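Local coordinates for protein toll-receptor-related 2 (PDB 4W8H) that probably relays receptor signals inside the cell through its Toll/interleukin-1 receptor (TIR) domain, the flavodoxin-like signalling module of a membrane-bound Toll-related receptor, at residues 81-86 with 98-103. Sequence-based numbering, arbitrary orientation. Where two conformers were deposited one is given.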
loop_
_atom_site.group_PDB
_atom_site.type_symbol
_atom_site.label_atom_id
_atom_site.label_comp_id
_atom_site.label_asym_id
_atom_site.label_seq_id
_atom_site.Cartn_x
_atom_site.Cartn_y
_atom_site.Cartn_z
ATOM N N ILE A 81 9.027 8.598 0.939
ATOM C CA ILE A 81 10.024 7.694 1.502
ATOM C C ILE A 81 9.911 6.307 0.840
ATOM O O ILE A 81 10.921 5.655 0.544
ATOM C CB ILE A 81 9.920 7.644 3.028
ATOM C CG1 ILE A 81 10.100 9.082 3.570
ATOM C CG2 ILE A 81 10.976 6.704 3.589
ATOM C CD1 ILE A 81 9.479 9.327 4.910
ATOM N N GLY A 82 8.686 5.879 0.542
ATOM C CA GLY A 82 8.472 4.589 -0.109
ATOM C C GLY A 82 9.160 4.446 -1.460
ATOM O O GLY A 82 9.590 3.349 -1.808
ATOM N N LEU A 83 9.297 5.553 -2.192
ATOM C CA LEU A 83 9.997 5.530 -3.471
ATOM C C LEU A 83 11.467 5.137 -3.317
ATOM O O LEU A 83 12.096 4.698 -4.262
ATOM C CB LEU A 83 9.911 6.874 -4.138
ATOM C CG LEU A 83 8.516 7.302 -4.602
ATOM C CD1 LEU A 83 8.612 8.730 -5.120
ATOM C CD2 LEU A 83 7.956 6.339 -5.678
ATOM N N SER A 84 12.004 5.300 -2.123
ATOM C CA SER A 84 13.391 4.872 -1.874
ATOM C C SER A 84 13.504 3.403 -1.470
ATOM O O SER A 84 14.596 2.890 -1.187
ATOM C CB SER A 84 14.055 5.816 -0.855
ATOM O OG SER A 84 13.606 5.640 0.477
ATOM N N HIS A 85 12.360 2.727 -1.471
ATOM C CA HIS A 85 12.307 1.325 -1.193
ATOM C C HIS A 85 11.484 0.678 -2.285
ATOM O O HIS A 85 11.595 1.035 -3.453
ATOM C CB HIS A 85 11.694 1.126 0.183
ATOM C CG HIS A 85 12.580 1.566 1.290
ATOM N ND1 HIS A 85 13.823 1.016 1.501
ATOM C CD2 HIS A 85 12.398 2.481 2.265
ATOM C CE1 HIS A 85 14.384 1.591 2.547
ATOM N NE2 HIS A 85 13.534 2.475 3.039
ATOM N N GLN A 86 10.601 -0.222 -1.921
ATOM C CA GLN A 86 9.786 -0.895 -2.920
ATOM C C GLN A 86 8.342 -0.635 -2.614
ATOM O O GLN A 86 7.929 -0.722 -1.445
ATOM C CB GLN A 86 10.042 -2.379 -2.862
ATOM C CG GLN A 86 11.481 -2.800 -3.038
ATOM C CD GLN A 86 11.567 -4.282 -3.005
ATOM O OE1 GLN A 86 11.153 -4.960 -3.950
ATOM N NE2 GLN A 86 12.121 -4.822 -1.906
ATOM N N PRO A 98 0.180 11.306 -10.125
ATOM C CA PRO A 98 1.254 12.295 -10.297
ATOM C C PRO A 98 2.329 11.877 -11.268
ATOM O O PRO A 98 2.536 10.670 -11.514
ATOM C CB PRO A 98 1.820 12.475 -8.874
ATOM C CG PRO A 98 1.405 11.285 -8.143
ATOM C CD PRO A 98 0.098 10.815 -8.740
ATOM N N TYR A 99 3.012 12.897 -11.792
ATOM C CA TYR A 99 3.973 12.686 -12.847
ATOM C C TYR A 99 5.003 11.621 -12.471
ATOM O O TYR A 99 5.431 10.862 -13.330
ATOM C CB TYR A 99 4.647 14.012 -13.221
ATOM C CG TYR A 99 5.631 14.493 -12.205
ATOM C CD1 TYR A 99 5.212 15.190 -11.086
ATOM C CD2 TYR A 99 6.994 14.236 -12.359
ATOM C CE1 TYR A 99 6.120 15.621 -10.143
ATOM C CE2 TYR A 99 7.901 14.650 -11.423
ATOM C CZ TYR A 99 7.461 15.342 -10.312
ATOM O OH TYR A 99 8.375 15.770 -9.389
ATOM N N PHE A 100 5.444 11.581 -11.212
ATOM C CA PHE A 100 6.525 10.672 -10.826
ATOM C C PHE A 100 6.058 9.230 -10.697
ATOM O O PHE A 100 6.871 8.316 -10.606
ATOM C CB PHE A 100 7.245 11.155 -9.547
ATOM C CG PHE A 100 6.348 11.270 -8.353
ATOM C CD1 PHE A 100 6.106 10.181 -7.549
ATOM C CD2 PHE A 100 5.712 12.472 -8.056
ATOM C CE1 PHE A 100 5.274 10.282 -6.449
ATOM C CE2 PHE A 100 4.866 12.577 -6.951
ATOM C CZ PHE A 100 4.654 11.476 -6.148
ATOM N N LEU A 101 4.744 9.010 -10.796
ATOM C CA LEU A 101 4.169 7.671 -10.860
ATOM C C LEU A 101 3.592 7.325 -12.221
ATOM O O LEU A 101 3.091 6.205 -12.385
ATOM C CB LEU A 101 3.079 7.504 -9.815
ATOM C CG LEU A 101 3.506 7.504 -8.370
ATOM C CD1 LEU A 101 2.274 7.240 -7.504
ATOM C CD2 LEU A 101 4.604 6.475 -8.104
ATOM N N ASN A 102 3.728 8.228 -13.197
ATOM C CA ASN A 102 3.043 8.059 -14.491
ATOM C C ASN A 102 3.750 7.093 -15.435
ATOM O O ASN A 102 3.289 6.858 -16.560
ATOM C CB ASN A 102 2.763 9.413 -15.186
ATOM C CG ASN A 102 4.017 10.067 -15.830
ATOM O OD1 ASN A 102 5.135 9.524 -15.803
ATOM N ND2 ASN A 102 3.807 11.243 -16.445
ATOM N N HIS A 103 4.865 6.551 -14.980
ATOM C CA HIS A 103 5.592 5.543 -15.728
ATOM C C HIS A 103 5.933 4.346 -14.852
ATOM O O HIS A 103 6.919 3.671 -15.073
ATOM C CB HIS A 103 6.835 6.134 -16.424
ATOM C CG HIS A 103 7.740 6.929 -15.529
ATOM N ND1 HIS A 103 7.474 8.231 -15.160
ATOM C CD2 HIS A 103 8.941 6.627 -14.981
ATOM C CE1 HIS A 103 8.453 8.685 -14.394
ATOM N NE2 HIS A 103 9.358 7.733 -14.273
#
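In this TIR domain, the turn that leads from helix 73-82 into strand 87-91 meets the loop beyond that strand through Leu-83, whose two methyls reach Phe-100 and Leu-101. Leu-83 CD1 lies 3.8 Å from Phe-100 CD1, approaching the ring obliquely, while Leu-83 CD2 meets Leu-101 CD2 at 4.1 Å. A branched leucine suits this place because one side chain serves two apolar neighbours. Phe-100 has CG between its backbone N and carbonyl carbon (chi1 60°), which turns the ring toward the helix; its broad surface can touch Leu-83, Leu-79 and Gln-80 at once. Leu-101, wholly apolar as befits its buried position, rests on Leu-79 and Phe-70 as well. Each segment also has its own internal side-chain hydrogen bond. His-85 N to Gly-82 O closes a type I turn; just before it, Ile-81 O accepts from Ser-84 N and, at 2.7 Å, from Ser-84 OG, a short hydroxyl that can fold back onto this carbonyl. In the other segment, Asn-102 OD1 takes a nearly straight 2.7 Å bond from His-103 ND1. The contact thus joins the connections before and after strand 87-91 in the parallel sheet of the flavodoxin-like TIR fold.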